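Local coordinates for beta-lactamase (Klebsiella pneumoniae, PDB 6KBY), which probably hydrolyses beta-lactams to substituted beta-amino acids, as class C serine beta-lactamases do, and here carries covalently bound AMP, at residues A[10-15]-A[46-51]; A[36-41]-A[236-241]. All blocks are in the same frame, centred on the assembly; numbering follows the deposited sequence.

Contact 1: A[10-15]-A[46-51]; sequences IDESKI and YIYNYG
Glu12 and Ile15 at the start of helix 11-30 meet the rings of Tyr46 and Tyr48 on strand 44-50. The buried, apolar part is built on Ile15 and Tyr48. Ile15 sends its two branches to different tyrosines: CD1 lies 3.7 Å from CE2 of Tyr46, while CG2 comes to 3.9 Å from OH of Tyr48, and its chain runs at about a right angle to both. Chi1 of -64° puts CG1 anti to the carbonyl carbon and CG2 anti to the backbone N, and an extended chi2 carries CD1 on to Tyr46. A beta-branched residue suits this place because one side chain can reach two aromatic neighbours.

Such a helix, laid against the antiparallel sheet near its edge, belongs to the alpha/beta domain of the serine beta-lactamase fold. The short segments have axes 10.3 Å apart at closest approach, a gap that long aromatic side chains can span. Further along the same helix, Val19, Ile23 and Met27 continue the layer by packing on Tyr50.

The side nearer solvent belongs to Glu12 and Tyr46, each partly exposed, yet the fit is close. Here the methylene part of Glu12 does the apolar work, its CG 3.3 Å from CE1 of Tyr46. The chain then bends at chi2 (-73°) and brings the carboxylate to Tyr48, whose OH donates a hydrogen bond of 2.9 Å to OE2 of Glu12. OE2 lies in the plane of the Tyr48 ring, at its edge, whereas the hydroxyl sits 35° above the carboxylate plane.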
loop_
_atom_site.group_PDB
_atom_site.type_symbol
_atom_site.label_atom_id
_atom_site.label_comp_id
_atom_site.label_asym_id
_atom_site.label_seq_id
_atom_site.Cartn_x
_atom_site.Cartn_y
_atom_site.Cartn_z
ATOM N N ILE A 10 13.573 24.949 -16.815
ATOM C CA ILE A 10 12.329 24.426 -16.260
ATOM C C ILE A 10 12.639 23.067 -15.650
ATOM O O ILE A 10 13.075 22.150 -16.356
ATOM C CB ILE A 10 11.242 24.289 -17.338
ATOM C CG1 ILE A 10 11.010 25.621 -18.051
ATOM C CG2 ILE A 10 9.945 23.771 -16.726
ATOM C CD1 ILE A 10 10.150 26.578 -17.275
ATOM N N ASP A 11 12.413 22.934 -14.341
ATOM C CA ASP A 11 12.616 21.640 -13.702
ATOM C C ASP A 11 11.712 20.568 -14.294
ATOM O O ASP A 11 12.112 19.400 -14.368
ATOM C CB ASP A 11 12.408 21.748 -12.191
ATOM C CG ASP A 11 13.596 22.362 -11.479
ATOM O OD1 ASP A 11 14.653 22.539 -12.118
ATOM O OD2 ASP A 11 13.478 22.655 -10.271
ATOM N N GLU A 12 10.506 20.944 -14.733
ATOM C CA GLU A 12 9.551 19.962 -15.249
ATOM C C GLU A 12 10.146 19.167 -16.403
ATOM O O GLU A 12 9.989 17.943 -16.471
ATOM C CB GLU A 12 8.260 20.656 -15.694
ATOM C CG GLU A 12 7.091 19.709 -16.037
ATOM C CD GLU A 12 7.251 18.958 -17.353
ATOM O OE1 GLU A 12 7.731 19.566 -18.335
ATOM O OE2 GLU A 12 6.901 17.754 -17.401
ATOM N N SER A 13 10.804 19.850 -17.343
ATOM C CA SER A 13 11.362 19.142 -18.489
ATOM C C SER A 13 12.501 18.223 -18.070
ATOM O O SER A 13 12.669 17.138 -18.644
ATOM C CB SER A 13 11.823 20.138 -19.554
ATOM O OG SER A 13 10.715 20.700 -20.233
ATOM N N LYS A 14 13.270 18.635 -17.063
ATOM C CA LYS A 14 14.330 17.786 -16.540
ATOM C C LYS A 14 13.758 16.538 -15.888
ATOM O O LYS A 14 14.277 15.435 -16.088
ATOM C CB LYS A 14 15.191 18.577 -15.553
ATOM C CG LYS A 14 15.940 19.732 -16.197
ATOM C CD LYS A 14 16.655 20.599 -15.171
ATOM C CE LYS A 14 17.373 21.758 -15.857
ATOM N NZ LYS A 14 18.039 22.679 -14.890
ATOM N N ILE A 15 12.688 16.691 -15.106
ATOM C CA ILE A 15 12.069 15.539 -14.458
ATOM C C ILE A 15 11.506 14.577 -15.496
ATOM O O ILE A 15 11.704 13.358 -15.411
ATOM C CB ILE A 15 11.006 16.005 -13.445
ATOM C CG1 ILE A 15 11.674 16.798 -12.320
ATOM C CG2 ILE A 15 10.243 14.817 -12.891
ATOM C CD1 ILE A 15 10.700 17.503 -11.393
ATOM N N TYR A 46 3.485 16.061 -11.224
ATOM C CA TYR A 46 3.787 15.700 -12.598
ATOM C C TYR A 46 3.290 14.287 -12.836
ATOM O O TYR A 46 3.572 13.389 -12.036
ATOM C CB TYR A 46 5.295 15.754 -12.816
ATOM C CG TYR A 46 5.910 17.062 -12.385
ATOM C CD1 TYR A 46 5.798 18.192 -13.180
ATOM C CD2 TYR A 46 6.604 17.175 -11.189
ATOM C CE1 TYR A 46 6.358 19.400 -12.797
ATOM C CE2 TYR A 46 7.170 18.387 -10.795
ATOM C CZ TYR A 46 7.040 19.494 -11.610
ATOM O OH TYR A 46 7.591 20.708 -11.260
ATOM N N ILE A 47 2.543 14.088 -13.915
ATOM C CA ILE A 47 1.978 12.786 -14.255
ATOM C C ILE A 47 2.470 12.419 -15.642
ATOM O O ILE A 47 2.273 13.190 -16.589
ATOM C CB ILE A 47 0.438 12.825 -14.266
ATOM C CG1 ILE A 47 -0.131 13.496 -13.011
ATOM C CG2 ILE A 47 -0.120 11.416 -14.491
ATOM C CD1 ILE A 47 -0.054 12.664 -11.776
ATOM N N TYR A 48 3.072 11.241 -15.775
ATOM C CA TYR A 48 3.601 10.763 -17.047
ATOM C C TYR A 48 2.955 9.424 -17.374
ATOM O O TYR A 48 3.012 8.490 -16.567
ATOM C CB TYR A 48 5.125 10.634 -16.976
ATOM C CG TYR A 48 5.779 11.942 -16.588
ATOM C CD1 TYR A 48 5.786 13.014 -17.468
ATOM C CD2 TYR A 48 6.358 12.123 -15.338
ATOM C CE1 TYR A 48 6.362 14.225 -17.124
ATOM C CE2 TYR A 48 6.943 13.338 -14.984
ATOM C CZ TYR A 48 6.938 14.377 -15.885
ATOM O OH TYR A 48 7.513 15.585 -15.550
ATOM N N ASN A 49 2.334 9.335 -18.547
ATOM C CA ASN A 49 1.631 8.136 -18.980
ATOM C C ASN A 49 2.349 7.513 -20.165
ATOM O O ASN A 49 2.841 8.225 -21.051
ATOM C CB ASN A 49 0.197 8.476 -19.364
ATOM C CG ASN A 49 -0.576 9.053 -18.205
ATOM O OD1 ASN A 49 -0.457 8.581 -17.070
ATOM N ND2 ASN A 49 -1.352 10.096 -18.469
ATOM N N TYR A 50 2.391 6.183 -20.185
ATOM C CA TYR A 50 3.153 5.452 -21.190
ATOM C C TYR A 50 2.351 4.259 -21.676
ATOM O O TYR A 50 1.816 3.499 -20.867
ATOM C CB TYR A 50 4.452 4.911 -20.590
ATOM C CG TYR A 50 5.352 5.967 -20.000
ATOM C CD1 TYR A 50 5.197 6.382 -18.682
ATOM C CD2 TYR A 50 6.366 6.539 -20.756
ATOM C CE1 TYR A 50 6.025 7.343 -18.131
ATOM C CE2 TYR A 50 7.197 7.504 -20.217
ATOM C CZ TYR A 50 7.016 7.907 -18.908
ATOM O OH TYR A 50 7.833 8.865 -18.349
ATOM N N GLY A 51 2.305 4.066 -22.994
ATOM C CA GLY A 51 1.853 2.787 -23.504
ATOM C C GLY A 51 0.359 2.556 -23.367
ATOM O O GLY A 51 -0.458 3.474 -23.467
#

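Contact 2: A[36-41]-A[236-241]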
loop_
_atom_site.group_PDB
_atom_site.type_symbol
_atom_site.label_atom_id
_atom_site.label_comp_id
_atom_site.label_asym_id
_atom_site.label_seq_id
_atom_site.Cartn_x
_atom_site.Cartn_y
_atom_site.Cartn_z
ATOM N N SER A 36 1.850 4.406 -15.551
ATOM C CA SER A 36 1.758 5.811 -15.204
ATOM C C SER A 36 2.677 6.054 -14.020
ATOM O O SER A 36 2.703 5.258 -13.070
ATOM C CB SER A 36 0.327 6.238 -14.884
ATOM O OG SER A 36 0.282 7.624 -14.609
ATOM N N VAL A 37 3.438 7.137 -14.097
ATOM C CA VAL A 37 4.336 7.542 -13.028
ATOM C C VAL A 37 3.949 8.948 -12.614
ATOM O O VAL A 37 3.873 9.847 -13.459
ATOM C CB VAL A 37 5.803 7.492 -13.487
ATOM C CG1 VAL A 37 6.726 7.971 -12.374
ATOM C CG2 VAL A 37 6.162 6.089 -13.941
ATOM N N ALA A 38 3.711 9.140 -11.321
ATOM C CA ALA A 38 3.353 10.434 -10.770
ATOM C C ALA A 38 4.426 10.832 -9.772
ATOM O O ALA A 38 4.811 10.022 -8.916
ATOM C CB ALA A 38 1.993 10.355 -10.073
ATOM N N VAL A 39 4.903 12.071 -9.884
ATOM C CA VAL A 39 5.949 12.609 -9.022
ATOM C C VAL A 39 5.457 13.918 -8.421
ATOM O O VAL A 39 4.859 14.744 -9.121
ATOM C CB VAL A 39 7.249 12.858 -9.824
ATOM C CG1 VAL A 39 8.304 13.546 -8.976
ATOM C CG2 VAL A 39 7.785 11.552 -10.394
ATOM N N THR A 40 5.714 14.117 -7.133
ATOM C CA THR A 40 5.534 15.418 -6.503
ATOM C C THR A 40 6.855 15.895 -5.917
ATOM O O THR A 40 7.596 15.117 -5.305
ATOM C CB THR A 40 4.419 15.410 -5.436
ATOM O OG1 THR A 40 4.184 16.749 -4.984
ATOM C CG2 THR A 40 4.778 14.534 -4.232
ATOM N N VAL A 41 7.158 17.172 -6.136
ATOM C CA VAL A 41 8.307 17.831 -5.518
ATOM C C VAL A 41 8.081 19.332 -5.619
ATOM O O VAL A 41 7.515 19.819 -6.601
ATOM C CB VAL A 41 9.648 17.393 -6.159
ATOM C CG1 VAL A 41 9.661 17.678 -7.657
ATOM C CG2 VAL A 41 10.822 18.079 -5.478
ATOM N N ASP A 236 -4.856 10.034 -8.198
ATOM C CA ASP A 236 -5.435 9.840 -6.870
ATOM C C ASP A 236 -4.381 9.384 -5.872
ATOM O O ASP A 236 -4.373 9.832 -4.720
ATOM C CB ASP A 236 -6.584 8.831 -6.907
ATOM C CG ASP A 236 -7.941 9.481 -7.127
ATOM O OD1 ASP A 236 -8.002 10.633 -7.617
ATOM O OD2 ASP A 236 -8.960 8.818 -6.823
ATOM N N LEU A 237 -3.496 8.475 -6.282
ATOM C CA LEU A 237 -2.454 8.044 -5.358
ATOM C C LEU A 237 -1.454 9.149 -5.070
ATOM O O LEU A 237 -0.917 9.212 -3.962
ATOM C CB LEU A 237 -1.744 6.797 -5.867
ATOM C CG LEU A 237 -2.538 5.508 -5.705
ATOM C CD1 LEU A 237 -1.784 4.356 -6.358
ATOM C CD2 LEU A 237 -2.827 5.198 -4.237
ATOM N N LEU A 238 -1.187 10.031 -6.034
ATOM C CA LEU A 238 -0.315 11.155 -5.717
ATOM C C LEU A 238 -0.971 12.072 -4.693
ATOM O O LEU A 238 -0.295 12.605 -3.805
ATOM C CB LEU A 238 0.082 11.919 -6.977
ATOM C CG LEU A 238 1.268 12.876 -6.796
ATOM C CD1 LEU A 238 2.549 12.109 -6.478
ATOM C CD2 LEU A 238 1.449 13.752 -8.025
ATOM N N ARG A 239 -2.289 12.258 -4.789
ATOM C CA ARG A 239 -2.997 13.014 -3.760
ATOM C C ARG A 239 -2.855 12.340 -2.397
ATOM O O ARG A 239 -2.623 13.005 -1.382
ATOM C CB ARG A 239 -4.468 13.165 -4.145
ATOM C CG ARG A 239 -5.253 14.005 -3.164
ATOM C CD ARG A 239 -6.678 14.300 -3.614
ATOM N NE ARG A 239 -7.404 14.940 -2.525
ATOM C CZ ARG A 239 -7.402 16.249 -2.295
ATOM N NH1 ARG A 239 -6.730 17.070 -3.094
ATOM N NH2 ARG A 239 -8.073 16.740 -1.261
ATOM N N TYR A 240 -2.967 11.012 -2.367
ATOM C CA TYR A 240 -2.785 10.249 -1.132
ATOM C C TYR A 240 -1.391 10.466 -0.563
ATOM O O TYR A 240 -1.222 10.622 0.655
ATOM C CB TYR A 240 -2.995 8.778 -1.464
ATOM C CG TYR A 240 -2.974 7.744 -0.360
ATOM C CD1 TYR A 240 -3.823 7.824 0.740
ATOM C CD2 TYR A 240 -2.176 6.617 -0.490
ATOM C CE1 TYR A 240 -3.847 6.823 1.699
ATOM C CE2 TYR A 240 -2.192 5.618 0.453
ATOM C CZ TYR A 240 -3.029 5.726 1.546
ATOM O OH TYR A 240 -3.082 4.720 2.489
ATOM N N VAL A 241 -0.379 10.476 -1.431
ATOM C CA VAL A 241 0.988 10.735 -0.985
ATOM C C VAL A 241 1.111 12.146 -0.415
ATOM O O VAL A 241 1.688 12.354 0.659
ATOM C CB VAL A 241 1.972 10.477 -2.140
ATOM C CG1 VAL A 241 3.357 11.025 -1.817
ATOM C CG2 VAL A 241 2.035 8.985 -2.451
#
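Leu238, on helix 234-244, projects onto Ala38 and Thr40 of strand 34-41. In the serine beta-lactamase fold the antiparallel sheet has helices on both faces; helix 11-30 lies against Val37 on the face remote from this contact. The axes of the short strand and helix segments pass 8.6 Å apart, closeness that the small Ala38 makes possible.

The leucine side chain can be followed outward. Its CB meets CB of Ala38 at 4.0 Å, methylene against methyl. Next, CG stands anti to the backbone N (chi1 -165°), which carries the branch point over the strand; it is still 4.2 Å from CB of Ala38. There the chain forks. CD2 rests on the Ala38 methyl and on the carbonyl O of Val39, 3.7 Å away, although the Val39 side chain points away. CD1 of Leu238 lies near Ala38 O and turns to Thr40, 3.8 Å from N of Thr40 and 3.9 Å from CB of Thr40. A branched apolar tip thus lies over a peptide whose polar groups already serve the sheet.

Thr40 suits a buried place of mixed character. Its OG1, anti to the backbone N, is hydrogen-bonded to Asn45 OD1 at the start of the next strand, 44-50, with Lys44 O also within bonding distance. Its methyl is left for the helix: CG2 of Thr40 lies 4.0 Å from CD1 of Leu238 and 4.5 Å from CG1 of Val241.

Overall arrangement
The two contacts place helices against opposite faces of the same sheet, using neighbouring strands that follow each other in the chain. Contact 1 lies farther out, centred about 23 Å from the centre of the chain, and is only partly buried; contact 2, at about 13 Å, is fully buried. The outer contact mixes rings, an isoleucine and a carboxylate held by a hydroxyl, whereas the inner one lays aliphatic groups on side chains and backbone of the strand, with no polar bond between the segments. Their centres are about 12 Å apart, and the contacts touch through probable hydrogen bonds, Tyr48 N to Val37 O and Asn49 OD1 to Ser36 OG, and packing of Ile47 CD1 on Ala38 CB.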